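Local coordinates for protein (S)-imine reductase (PDB 4OQY) that reduces imines to amines with S selectivity and binds NADPH, probably as hydride donor, on a Rossmann-fold domain, at residues V6-L11 with A17-F22; N25-T30 with E146-V151; S37-L42 with A47-T52; D71-I76 with I89-S94; D140-H145 with T153-R158. All blocks are in the same frame, centred on the assembly; numbering follows the deposited sequence.

All five contacts lie in the Rossmann-type domain around one mixed sheet. Contacts 1, 3 and 4 lie in three beta-alpha-beta units, are buried and each holds a residue of the NADPH site; contacts 2 and 5 are only partly buried, away from it, and share helix 139-149. Contact 1 is purely apolar, whereas contact 3, at the outermost strand 48-49, adds a backbone hydrogen bond. Contact 4 sets a valine against an asparagine and a serine hydrogen-bonded to each other. Contact 2 joins a helix-ending turn to a distant helix, and contact 5, at the other end of the sheet, is aromatic with charged neighbours that reach the second subunit.

Contact 1: V6-L11 with A17-F22; sequences VTVIGL and AMVNTF
Val6 and Val8 meet Val19 and Phe22 in the first beta-alpha-beta unit of the Rossmann fold, where helix 13-24 packs back over strand 6-9. The two segments run nearly antiparallel, at 161°, with their axes 9.4 Å apart at the closest point. No hydrogen bond spans them; buried hydrocarbon does the joining. The CH-pi part belongs to Val6, whose CG1 lies 3.8 Å from the centroid of the Phe22 ring, only 14° off the ring normal. That methyl occupies the rarer position between backbone N and carbonyl carbon (chi1 58°), which lays it over the ring face, displaced toward the CD2-CE2 rim, while the two side chains cross at about a right angle. At the edge of the same ring stands Val8, its CG2 near the ring plane and 4.1 Å from Phe22 CE2. An alanine in place of Phe22 removes this ring, so Val6 CG1 would probably lose its aromatic floor and a gap would be likely to open beside Val8. The aliphatic part centres on one methyl of Val19, CG2, which comes against all three side-chain carbons of Val8. Strand 29-32 closes in beside them, with Val29 touching Val8 and Phe22, and Val31 touching Val19. Further on, Gly10 begins a glycine-rich turn consistent with the GxGxxG pattern and leads to Leu11, a residue seen to bind NADPH. The Leu11 side chain bends back toward the helix, where its CD2 rests 4.0 Å from Val19 CG2.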
# COMPACT_ATOMS: atom_id res chain seq x y z
N VAL B 6 15.35 -34.06 -8.26
CA VAL B 6 14.79 -32.94 -9.02
C VAL B 6 15.87 -32.15 -9.75
O VAL B 6 17.02 -32.18 -9.36
CB VAL B 6 14.01 -32.01 -8.06
CG1 VAL B 6 14.91 -31.52 -6.94
CG2 VAL B 6 13.36 -30.84 -8.77
N THR B 7 15.50 -31.51 -10.85
CA THR B 7 16.41 -30.65 -11.57
C THR B 7 15.98 -29.21 -11.33
O THR B 7 14.78 -28.91 -11.33
CB THR B 7 16.41 -30.99 -13.08
OG1 THR B 7 17.05 -32.26 -13.28
CG2 THR B 7 17.13 -29.94 -13.89
N VAL B 8 16.96 -28.34 -11.12
CA VAL B 8 16.73 -26.92 -11.04
C VAL B 8 17.60 -26.25 -12.12
O VAL B 8 18.83 -26.39 -12.14
CB VAL B 8 17.05 -26.34 -9.64
CG1 VAL B 8 16.84 -24.82 -9.62
CG2 VAL B 8 16.19 -27.01 -8.57
N ILE B 9 16.94 -25.50 -12.99
CA ILE B 9 17.60 -24.69 -14.03
C ILE B 9 17.45 -23.20 -13.70
O ILE B 9 16.32 -22.72 -13.52
CB ILE B 9 16.98 -25.01 -15.41
CG1 ILE B 9 17.35 -26.44 -15.83
CG2 ILE B 9 17.43 -24.01 -16.49
CD1 ILE B 9 16.63 -26.89 -17.10
N GLY B 10 18.56 -22.46 -13.66
CA GLY B 10 18.51 -21.07 -13.22
C GLY B 10 19.02 -21.00 -11.78
O GLY B 10 18.32 -21.43 -10.86
N LEU B 11 20.22 -20.46 -11.61
CA LEU B 11 20.88 -20.38 -10.33
C LEU B 11 21.21 -18.94 -9.96
O LEU B 11 22.27 -18.67 -9.36
CB LEU B 11 22.16 -21.21 -10.35
CG LEU B 11 21.98 -22.67 -10.71
CD1 LEU B 11 23.33 -23.37 -10.76
CD2 LEU B 11 21.05 -23.36 -9.73
N ALA B 17 18.58 -20.64 -3.53
CA ALA B 17 17.78 -20.92 -2.34
C ALA B 17 17.00 -22.22 -2.47
O ALA B 17 16.88 -23.01 -1.52
CB ALA B 17 16.82 -19.76 -2.08
N MET B 18 16.45 -22.45 -3.65
CA MET B 18 15.66 -23.66 -3.88
C MET B 18 16.53 -24.91 -3.81
O MET B 18 16.15 -25.91 -3.19
CB MET B 18 14.94 -23.58 -5.25
CG MET B 18 13.84 -22.54 -5.26
SD MET B 18 13.10 -22.31 -6.90
CE MET B 18 11.97 -21.01 -6.48
N VAL B 19 17.68 -24.85 -4.47
CA VAL B 19 18.60 -25.99 -4.47
C VAL B 19 19.01 -26.27 -3.01
O VAL B 19 18.93 -27.41 -2.58
CB VAL B 19 19.82 -25.77 -5.39
CG1 VAL B 19 20.81 -26.92 -5.23
CG2 VAL B 19 19.40 -25.66 -6.86
N ASN B 20 19.43 -25.24 -2.29
CA ASN B 20 19.90 -25.40 -0.89
C ASN B 20 18.83 -26.03 -0.04
O ASN B 20 19.09 -26.92 0.76
CB ASN B 20 20.32 -24.07 -0.28
CG ASN B 20 21.71 -23.63 -0.73
OD1 ASN B 20 21.89 -22.50 -1.19
ND2 ASN B 20 22.69 -24.50 -0.58
N THR B 21 17.60 -25.56 -0.23
CA THR B 21 16.47 -26.08 0.50
C THR B 21 16.18 -27.55 0.15
O THR B 21 15.90 -28.38 1.06
CB THR B 21 15.24 -25.21 0.28
OG1 THR B 21 15.50 -23.92 0.85
CG2 THR B 21 14.03 -25.81 0.94
N PHE B 22 16.24 -27.89 -1.13
CA PHE B 22 16.08 -29.29 -1.56
C PHE B 22 17.16 -30.20 -0.93
O PHE B 22 16.86 -31.30 -0.43
CB PHE B 22 16.12 -29.41 -3.10
CG PHE B 22 14.81 -29.13 -3.80
CD1 PHE B 22 13.63 -29.70 -3.36
CD2 PHE B 22 14.78 -28.38 -4.98
CE1 PHE B 22 12.44 -29.46 -4.01
CE2 PHE B 22 13.59 -28.16 -5.66
CZ PHE B 22 12.42 -28.70 -5.18

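Contact 2: N25-T30 with E146-V151; sequences NGHEVT and EDTLKV
Val151 holds CG1 anti to its backbone N (chi1 174°) and CG2 beside that N, and this spread gives each methyl its own partner: CG1 goes to Asn25 and CG2 to His27. Both partners carry CG beside the backbone N, His27 with chi1 -68°, which swings amide and imidazole out toward the valine. Asn25 and Val151 slide past each other in opposite directions, and Val151 CG1 lies 3.7 Å from Asn25 CB and 3.6 Å from Asn25 CG. The imidazole of His27 comes to Val151 CG2 from the opposite direction and obliquely; Thr148 CG2 lies beside the same ring at a looser distance. Asn25, Gly26 and His27 belong to the Schellman motif that ends helix 13-24 before strand 29-32: His27 N bonds to Phe22 O, and Gly26 N to Leu23 O. Gly26, at positive phi (85°), is the C-prime residue, where a side chain would press on the preceding carbonyl O. This turn meets the C-terminal region of helix 139-149, more than a hundred residues later. There Val151 N bonds to Thr148 O at 3.2 Å. Thr148 also touches Phe22 of helix 13-24, and its OG1 is hydrogen-bonded to Gln4. Toward the solvent, Lys150 NZ reaches back to Asp147 OD1 in a salt bridge of 3.4 Å whose hydrogen bond is weak.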
# COMPACT_ATOMS: atom_id res chain seq x y z
N ASN B 25 16.85 -30.92 2.77
CA ASN B 25 15.82 -31.90 3.06
C ASN B 25 16.09 -33.29 2.45
O ASN B 25 15.20 -34.12 2.43
CB ASN B 25 14.45 -31.37 2.61
CG ASN B 25 13.95 -30.23 3.49
OD1 ASN B 25 14.14 -29.04 3.18
ND2 ASN B 25 13.33 -30.58 4.60
N GLY B 26 17.29 -33.54 1.96
CA GLY B 26 17.65 -34.89 1.51
C GLY B 26 17.29 -35.27 0.08
O GLY B 26 17.33 -36.46 -0.27
N HIS B 27 16.98 -34.30 -0.77
CA HIS B 27 16.69 -34.56 -2.19
C HIS B 27 17.94 -34.44 -3.04
O HIS B 27 18.73 -33.54 -2.82
CB HIS B 27 15.68 -33.56 -2.70
CG HIS B 27 14.32 -33.73 -2.10
ND1 HIS B 27 14.04 -33.41 -0.79
CD2 HIS B 27 13.18 -34.24 -2.62
CE1 HIS B 27 12.77 -33.68 -0.54
NE2 HIS B 27 12.23 -34.18 -1.64
N GLU B 28 18.13 -35.35 -3.97
CA GLU B 28 19.25 -35.29 -4.89
C GLU B 28 18.87 -34.22 -5.91
O GLU B 28 17.77 -34.27 -6.41
CB GLU B 28 19.42 -36.63 -5.60
CG GLU B 28 19.77 -37.80 -4.67
CD GLU B 28 21.25 -37.88 -4.41
OE1 GLU B 28 21.89 -36.80 -4.38
OE2 GLU B 28 21.77 -39.00 -4.21
N VAL B 29 19.77 -33.29 -6.21
CA VAL B 29 19.44 -32.20 -7.13
C VAL B 29 20.48 -32.12 -8.24
O VAL B 29 21.67 -32.13 -7.96
CB VAL B 29 19.39 -30.84 -6.39
CG1 VAL B 29 18.82 -29.74 -7.30
CG2 VAL B 29 18.54 -30.95 -5.13
N THR B 30 20.02 -32.06 -9.48
CA THR B 30 20.84 -31.81 -10.66
C THR B 30 20.55 -30.38 -11.11
O THR B 30 19.39 -29.98 -11.16
CB THR B 30 20.48 -32.78 -11.81
OG1 THR B 30 20.82 -34.11 -11.41
CG2 THR B 30 21.24 -32.45 -13.07
N GLU B 146 3.39 -32.66 -5.74
CA GLU B 146 3.10 -31.74 -4.63
C GLU B 146 4.04 -31.97 -3.45
O GLU B 146 4.51 -31.00 -2.86
CB GLU B 146 1.65 -31.89 -4.18
CG GLU B 146 1.21 -30.90 -3.12
CD GLU B 146 -0.17 -31.19 -2.51
OE1 GLU B 146 -0.89 -32.09 -3.00
OE2 GLU B 146 -0.51 -30.54 -1.49
N ASP B 147 4.32 -33.23 -3.14
CA ASP B 147 5.18 -33.55 -2.00
C ASP B 147 6.60 -33.06 -2.22
O ASP B 147 7.27 -32.66 -1.28
CB ASP B 147 5.18 -35.06 -1.72
CG ASP B 147 3.97 -35.52 -0.90
OD1 ASP B 147 3.05 -34.70 -0.63
OD2 ASP B 147 3.94 -36.70 -0.49
N THR B 148 7.07 -33.02 -3.47
CA THR B 148 8.37 -32.43 -3.76
C THR B 148 8.32 -30.89 -3.76
O THR B 148 9.17 -30.23 -3.18
CB THR B 148 8.90 -32.96 -5.09
OG1 THR B 148 8.98 -34.39 -5.04
CG2 THR B 148 10.26 -32.37 -5.39
N LEU B 149 7.29 -30.32 -4.35
CA LEU B 149 7.16 -28.86 -4.39
C LEU B 149 6.99 -28.26 -2.97
O LEU B 149 7.48 -27.17 -2.69
CB LEU B 149 6.01 -28.48 -5.31
CG LEU B 149 6.21 -28.89 -6.77
CD1 LEU B 149 4.91 -28.73 -7.56
CD2 LEU B 149 7.34 -28.10 -7.43
N LYS B 150 6.31 -28.98 -2.08
CA LYS B 150 6.10 -28.52 -0.71
C LYS B 150 7.36 -28.32 0.08
O LYS B 150 7.34 -27.71 1.16
CB LYS B 150 5.25 -29.50 0.07
CG LYS B 150 3.76 -29.36 -0.10
CD LYS B 150 3.13 -30.62 0.54
CE LYS B 150 4.12 -31.42 1.40
NZ LYS B 150 3.61 -32.69 2.02
N VAL B 151 8.46 -28.90 -0.39
CA VAL B 151 9.71 -28.74 0.33
C VAL B 151 10.13 -27.27 0.21
O VAL B 151 10.69 -26.70 1.14
CB VAL B 151 10.79 -29.70 -0.20
CG1 VAL B 151 12.11 -29.41 0.45
CG2 VAL B 151 10.39 -31.15 0.06

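Contact 3: S37-L42 with A47-T52; sequences SKAEAL and AVLAPT
Leu42 meets Ala47 through backbone and side chain together, across the short helix 40-44 and the chain that leads from it into strand 48-49. Ala47 N donates to Leu42 O at 3.0 Å, with an N-H...O angle of 157°, although the donor stands tilted from the carbonyl plane. The methyl of Ala47 follows its own N-H to that carbonyl, CB coming to 3.3 Å of Leu42 O. Between the side chains the touch is CB to CB, 4.1 Å from Leu42 to Ala47. The rest of the leucine does not follow: with CG beside its backbone N (chi1 -65°) the isopropyl end leads away, to Gln16, Val19 and Asn20 of helix 13-24 and to Leu11. Leu49 behaves differently. Its CG is anti to the backbone N, and a chi2 of 61° turns CD1 toward the preceding loop, where that methyl lies 4.0 Å from Ala39 CB. Val31 of strand 29-32 touches Ala39, Ala47 and Leu49 alike, so the three share one hydrophobic wall in this beta-alpha-beta unit of the Rossmann fold. Beside Ala39, Lys38 is seen to bind NADPH, and the backbone O of Lys38 takes a hydrogen bond from Gln16 NE2; Ala39 itself packs on Leu11, another NADPH-binding residue. The contact thus couples small methyl groups with a single main-chain bond, a chemistry that needs no charge across it and leaves the polar end of Lys38 out of the packing.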
# COMPACT_ATOMS: atom_id res chain seq x y z
N SER B 37 30.30 -21.41 -12.39
CA SER B 37 30.87 -21.05 -11.07
C SER B 37 29.81 -20.69 -10.05
O SER B 37 30.06 -20.74 -8.83
CB SER B 37 31.86 -19.89 -11.20
OG SER B 37 31.26 -18.81 -11.90
N LYS B 38 28.62 -20.35 -10.53
CA LYS B 38 27.50 -20.16 -9.63
C LYS B 38 26.98 -21.46 -9.01
O LYS B 38 26.18 -21.40 -8.10
CB LYS B 38 26.37 -19.47 -10.36
CG LYS B 38 26.76 -18.08 -10.83
CD LYS B 38 25.52 -17.24 -11.01
CE LYS B 38 25.86 -15.91 -11.66
NZ LYS B 38 24.68 -15.42 -12.40
N ALA B 39 27.41 -22.61 -9.49
CA ALA B 39 26.93 -23.86 -8.97
C ALA B 39 27.96 -24.46 -8.01
O ALA B 39 27.71 -25.47 -7.41
CB ALA B 39 26.64 -24.83 -10.09
N GLU B 40 29.13 -23.84 -7.91
CA GLU B 40 30.26 -24.43 -7.17
C GLU B 40 29.91 -24.87 -5.75
O GLU B 40 30.24 -25.98 -5.34
CB GLU B 40 31.38 -23.42 -7.04
CG GLU B 40 32.46 -23.51 -8.10
CD GLU B 40 33.53 -22.46 -7.86
OE1 GLU B 40 34.18 -22.50 -6.79
OE2 GLU B 40 33.71 -21.58 -8.74
N ALA B 41 29.32 -23.97 -4.98
CA ALA B 41 29.03 -24.22 -3.57
C ALA B 41 27.93 -25.27 -3.45
O ALA B 41 27.94 -26.12 -2.53
CB ALA B 41 28.61 -22.95 -2.86
N LEU B 42 27.01 -25.21 -4.40
CA LEU B 42 25.89 -26.10 -4.43
C LEU B 42 26.39 -27.50 -4.69
O LEU B 42 25.95 -28.44 -4.05
CB LEU B 42 24.86 -25.68 -5.52
CG LEU B 42 24.17 -24.33 -5.31
CD1 LEU B 42 23.21 -24.04 -6.45
CD2 LEU B 42 23.42 -24.29 -4.00
N ALA B 47 24.87 -31.15 -4.75
CA ALA B 47 24.16 -31.01 -6.05
C ALA B 47 25.03 -31.56 -7.18
O ALA B 47 26.22 -31.67 -7.02
CB ALA B 47 23.81 -29.56 -6.32
N VAL B 48 24.45 -31.88 -8.33
CA VAL B 48 25.24 -32.40 -9.43
C VAL B 48 25.08 -31.41 -10.56
O VAL B 48 23.96 -31.08 -10.93
CB VAL B 48 24.77 -33.83 -9.80
CG1 VAL B 48 25.52 -34.37 -11.02
CG2 VAL B 48 24.92 -34.77 -8.60
N LEU B 49 26.19 -30.87 -11.06
CA LEU B 49 26.14 -29.91 -12.17
C LEU B 49 26.11 -30.65 -13.49
O LEU B 49 27.04 -31.36 -13.82
CB LEU B 49 27.34 -28.98 -12.13
CG LEU B 49 27.43 -27.99 -13.29
CD1 LEU B 49 26.23 -27.05 -13.36
CD2 LEU B 49 28.73 -27.20 -13.18
N ALA B 50 25.01 -30.51 -14.23
CA ALA B 50 24.91 -31.13 -15.53
C ALA B 50 25.82 -30.36 -16.51
O ALA B 50 25.87 -29.15 -16.46
CB ALA B 50 23.47 -31.07 -16.02
N PRO B 51 26.51 -31.07 -17.41
CA PRO B 51 27.36 -30.38 -18.38
C PRO B 51 26.58 -29.63 -19.50
O PRO B 51 27.13 -28.75 -20.13
CB PRO B 51 28.23 -31.50 -18.97
CG PRO B 51 27.45 -32.74 -18.74
CD PRO B 51 26.73 -32.53 -17.43
N THR B 52 25.31 -30.00 -19.71
CA THR B 52 24.46 -29.36 -20.73
C THR B 52 23.03 -29.35 -20.23
O THR B 52 22.65 -30.12 -19.35
CB THR B 52 24.43 -30.13 -22.09
OG1 THR B 52 23.91 -31.45 -21.90
CG2 THR B 52 25.80 -30.23 -22.75

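Contact 4: D71-I76 with I89-S94; sequences DAVYAI and IANLSS
The side-chain amide of Asn91 is the one flat group here, and Val73 faces its oxygen-nitrogen end: Val73 CG2 lies 4.0 Å from both Asn91 OD1 and Asn91 ND2, the two side chains approaching from opposite directions. In the carbonyl plane of the amide stands Ser93 OG, which donates to Asn91 OD1 at 3.0 Å. Ser93 N gives the same oxygen a second bond of 3.1 Å, from a position tilted 29° from that plane. The bond from Ser93 N closes an Asx turn, and together the two donors hold the amide against rotation. The asparagine places CG anti to its backbone N (chi1 -170°), which carries the amide out toward helix 70-77. Ser93 also meets the valine, its OG 3.5 Å from Val73 CG2, so Val73 CG2 touches both polar side chains. A leucine in place of Asn91 has no OD1 to accept either bond, so Ser93 N and OG would probably lose a shared acceptor and the turn after the strand would be likely to become mobile. The segments belong to the beta-alpha-beta unit of strand 62-65, helix 70-77 and strand 88-91. Leu65 touches both Val73 and Asn91, and Leu67 N is hydrogen-bonded to Ser93 OG. Leu67 and Ser94 are both seen to bind NADPH; Ser94 OG bonds to His243 of the second subunit. The chemistry implies that Asn91 OD1 and Ser93 OG find their partners in the turn and at Leu67 N, while the helix contributes an apolar lid, consistent with a fixed course of the backbone into the cofactor site.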
# COMPACT_ATOMS: atom_id res chain seq x y z
N ASP B 71 10.90 -15.32 -21.83
CA ASP B 71 11.94 -15.23 -22.85
C ASP B 71 13.17 -16.04 -22.51
O ASP B 71 13.73 -16.70 -23.38
CB ASP B 71 12.37 -13.78 -23.10
CG ASP B 71 11.36 -12.96 -23.91
OD1 ASP B 71 10.48 -13.49 -24.62
OD2 ASP B 71 11.47 -11.73 -23.85
N ALA B 72 13.60 -15.96 -21.25
CA ALA B 72 14.74 -16.74 -20.74
C ALA B 72 14.45 -18.23 -20.75
O ALA B 72 15.31 -19.04 -21.11
CB ALA B 72 15.08 -16.31 -19.32
N VAL B 73 13.23 -18.58 -20.38
CA VAL B 73 12.76 -19.95 -20.46
C VAL B 73 12.84 -20.51 -21.89
O VAL B 73 13.41 -21.58 -22.11
CB VAL B 73 11.31 -20.04 -19.95
CG1 VAL B 73 10.72 -21.41 -20.24
CG2 VAL B 73 11.25 -19.74 -18.46
N TYR B 74 12.27 -19.80 -22.85
CA TYR B 74 12.32 -20.24 -24.25
C TYR B 74 13.74 -20.31 -24.82
O TYR B 74 14.06 -21.22 -25.56
CB TYR B 74 11.47 -19.35 -25.13
CG TYR B 74 9.99 -19.54 -24.90
CD1 TYR B 74 9.40 -20.79 -25.02
CD2 TYR B 74 9.17 -18.46 -24.54
CE1 TYR B 74 8.03 -20.96 -24.81
CE2 TYR B 74 7.82 -18.62 -24.32
CZ TYR B 74 7.26 -19.87 -24.45
OH TYR B 74 5.92 -20.01 -24.24
N ALA B 75 14.58 -19.35 -24.46
CA ALA B 75 15.96 -19.36 -24.92
C ALA B 75 16.66 -20.65 -24.51
O ALA B 75 17.42 -21.22 -25.27
CB ALA B 75 16.72 -18.17 -24.37
N ILE B 76 16.39 -21.10 -23.29
CA ILE B 76 17.01 -22.33 -22.81
C ILE B 76 16.33 -23.58 -23.40
O ILE B 76 17.02 -24.52 -23.77
CB ILE B 76 17.01 -22.37 -21.26
CG1 ILE B 76 18.00 -21.32 -20.75
CG2 ILE B 76 17.39 -23.77 -20.77
CD1 ILE B 76 17.96 -21.05 -19.26
N ILE B 89 7.38 -29.60 -16.20
CA ILE B 89 8.03 -28.33 -15.98
C ILE B 89 7.28 -27.53 -14.94
O ILE B 89 6.13 -27.14 -15.15
CB ILE B 89 8.08 -27.54 -17.28
CG1 ILE B 89 8.83 -28.35 -18.33
CG2 ILE B 89 8.77 -26.20 -17.05
CD1 ILE B 89 8.61 -27.83 -19.73
N ALA B 90 7.91 -27.32 -13.80
CA ALA B 90 7.38 -26.44 -12.76
C ALA B 90 8.04 -25.09 -13.00
O ALA B 90 9.15 -24.84 -12.55
CB ALA B 90 7.71 -27.00 -11.39
N ASN B 91 7.37 -24.27 -13.81
CA ASN B 91 7.88 -22.98 -14.22
C ASN B 91 7.57 -21.90 -13.18
O ASN B 91 6.44 -21.42 -13.10
CB ASN B 91 7.28 -22.61 -15.56
CG ASN B 91 7.94 -21.40 -16.16
OD1 ASN B 91 8.73 -20.73 -15.51
ND2 ASN B 91 7.65 -21.15 -17.42
N LEU B 92 8.58 -21.55 -12.36
CA LEU B 92 8.44 -20.59 -11.28
C LEU B 92 8.98 -19.22 -11.68
O LEU B 92 9.21 -18.37 -10.83
CB LEU B 92 9.15 -21.10 -10.00
CG LEU B 92 8.83 -22.50 -9.44
CD1 LEU B 92 9.16 -22.60 -7.96
CD2 LEU B 92 7.43 -22.99 -9.68
N SER B 93 9.14 -19.00 -12.99
CA SER B 93 9.56 -17.71 -13.52
C SER B 93 8.34 -16.74 -13.63
O SER B 93 7.30 -17.17 -14.11
CB SER B 93 10.16 -17.89 -14.94
OG SER B 93 11.12 -18.95 -15.04
N SER B 94 8.47 -15.47 -13.23
CA SER B 94 7.39 -14.44 -13.38
C SER B 94 7.09 -14.09 -14.81
O SER B 94 7.99 -13.78 -15.56
CB SER B 94 7.77 -13.09 -12.68
OG SER B 94 7.00 -11.95 -13.20

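Contact 5: D140-H145 with T153-R158; sequences DVFDAH and TNADYR
Next to Tyr157, whose side chain lies against Phe142, Asp156 OD1 is gripped twice by Arg158: by NE at 3.0 Å in a salt bridge and by NH2 at 3.3 Å in a weak bond. Arg158 NE meets this oxygen from well above the carboxylate plane. The other oxygen, Asp156 OD2, bonds to Tyr203 OH of the second subunit, so this pair stands at the dimer interface. On the helix-facing side of strand 154-157 the chemistry turns aromatic. Phe142 extends CG anti to its backbone N (chi1 174°), which projects the ring from helix 139-149 over the strand. Tyr157 CB lies over one face of that ring, 3.9 Å from its centroid and 19° off the normal, a CH-pi contact displaced toward the CE2-CZ rim. The tyrosine ring runs on past the phenylalanine in the opposite direction, with Tyr157 CD1 3.7 Å from Phe142 CG. The two ring planes are inclined at 38°, their centroids 5.1 Å apart. This is the last beta-alpha-beta unit of the domain's sheet: strand 132-136, helix 139-149, then strand 154-157 at the outermost position within the chain. Tyr157 OH reaches beyond the pair to Gly137 O, which fixes the far end of its ring close to the start of the helix. Two residues earlier in the strand, Ala155 CB sits at the edge of the phenylalanine, near the ring plane and 3.8 Å from Phe142 CZ, while Tyr135 of the neighbouring strand touches the same alanine.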
# COMPACT_ATOMS: atom_id res chain seq x y z
N ASP B 140 -3.84 -33.62 -11.75
CA ASP B 140 -3.20 -34.92 -11.54
C ASP B 140 -1.67 -34.77 -11.49
O ASP B 140 -0.99 -35.37 -10.65
CB ASP B 140 -3.65 -35.96 -12.58
CG ASP B 140 -3.30 -35.58 -14.00
OD1 ASP B 140 -3.14 -34.37 -14.30
OD2 ASP B 140 -3.19 -36.51 -14.83
N VAL B 141 -1.15 -33.91 -12.35
CA VAL B 141 0.27 -33.61 -12.37
C VAL B 141 0.68 -32.89 -11.07
O VAL B 141 1.71 -33.21 -10.49
CB VAL B 141 0.64 -32.73 -13.59
CG1 VAL B 141 2.11 -32.36 -13.57
CG2 VAL B 141 0.27 -33.42 -14.91
N PHE B 142 -0.12 -31.92 -10.63
CA PHE B 142 0.18 -31.23 -9.39
C PHE B 142 0.24 -32.22 -8.24
O PHE B 142 1.19 -32.19 -7.48
CB PHE B 142 -0.84 -30.13 -9.08
CG PHE B 142 -0.64 -29.49 -7.73
CD1 PHE B 142 0.32 -28.50 -7.56
CD2 PHE B 142 -1.37 -29.92 -6.62
CE1 PHE B 142 0.52 -27.92 -6.31
CE2 PHE B 142 -1.18 -29.35 -5.38
CZ PHE B 142 -0.23 -28.34 -5.22
N ASP B 143 -0.76 -33.09 -8.10
CA ASP B 143 -0.79 -34.02 -6.95
C ASP B 143 0.39 -34.97 -6.95
O ASP B 143 0.93 -35.28 -5.90
CB ASP B 143 -2.08 -34.84 -6.93
CG ASP B 143 -3.30 -33.98 -6.73
OD1 ASP B 143 -3.21 -32.88 -6.15
OD2 ASP B 143 -4.38 -34.40 -7.18
N ALA B 144 0.80 -35.42 -8.13
CA ALA B 144 1.96 -36.30 -8.28
C ALA B 144 3.28 -35.67 -7.78
O ALA B 144 4.14 -36.39 -7.29
CB ALA B 144 2.10 -36.74 -9.74
N HIS B 145 3.45 -34.36 -7.87
CA HIS B 145 4.71 -33.72 -7.47
C HIS B 145 4.60 -32.77 -6.29
O HIS B 145 5.61 -32.18 -5.87
CB HIS B 145 5.31 -33.00 -8.67
CG HIS B 145 5.58 -33.92 -9.81
ND1 HIS B 145 6.71 -34.70 -9.86
CD2 HIS B 145 4.83 -34.27 -10.87
CE1 HIS B 145 6.67 -35.46 -10.95
NE2 HIS B 145 5.54 -35.20 -11.59
N THR B 153 8.05 -24.46 -0.37
CA THR B 153 7.07 -23.58 0.23
C THR B 153 5.79 -24.40 0.37
O THR B 153 5.67 -25.45 -0.26
CB THR B 153 6.73 -22.35 -0.68
OG1 THR B 153 6.06 -22.77 -1.89
CG2 THR B 153 7.95 -21.50 -1.09
N ASN B 154 4.82 -23.92 1.11
CA ASN B 154 3.46 -24.43 0.95
C ASN B 154 3.09 -24.29 -0.56
O ASN B 154 3.55 -23.36 -1.24
CB ASN B 154 2.49 -23.64 1.86
CG ASN B 154 1.00 -23.99 1.64
OD1 ASN B 154 0.43 -24.82 2.36
ND2 ASN B 154 0.36 -23.35 0.65
N ALA B 155 2.32 -25.24 -1.07
CA ALA B 155 1.96 -25.31 -2.49
C ALA B 155 0.46 -25.11 -2.58
O ALA B 155 -0.31 -25.97 -2.16
CB ALA B 155 2.36 -26.66 -3.04
N ASP B 156 0.04 -23.95 -3.07
CA ASP B 156 -1.34 -23.57 -2.97
C ASP B 156 -1.92 -23.67 -4.37
O ASP B 156 -1.71 -22.79 -5.18
CB ASP B 156 -1.45 -22.15 -2.41
CG ASP B 156 -2.89 -21.66 -2.31
OD1 ASP B 156 -3.83 -22.42 -2.62
OD2 ASP B 156 -3.08 -20.50 -1.93
N TYR B 157 -2.60 -24.79 -4.64
CA TYR B 157 -3.19 -25.07 -5.96
C TYR B 157 -4.45 -24.25 -6.17
O TYR B 157 -5.36 -24.27 -5.34
CB TYR B 157 -3.52 -26.56 -6.12
CG TYR B 157 -4.11 -26.92 -7.49
CD1 TYR B 157 -3.29 -27.10 -8.59
CD2 TYR B 157 -5.49 -27.11 -7.66
CE1 TYR B 157 -3.81 -27.43 -9.84
CE2 TYR B 157 -6.02 -27.44 -8.90
CZ TYR B 157 -5.17 -27.61 -9.99
OH TYR B 157 -5.66 -27.94 -11.23
N ARG B 158 -4.48 -23.50 -7.27
CA ARG B 158 -5.52 -22.50 -7.52
C ARG B 158 -6.47 -22.87 -8.66
O ARG B 158 -7.48 -22.20 -8.84
CB ARG B 158 -4.90 -21.12 -7.81
CG ARG B 158 -4.00 -20.53 -6.73
CD ARG B 158 -4.78 -19.87 -5.61
NE ARG B 158 -5.36 -20.81 -4.68
CZ ARG B 158 -6.61 -20.81 -4.24
NH1 ARG B 158 -7.49 -19.87 -4.56
NH2 ARG B 158 -6.97 -21.76 -3.40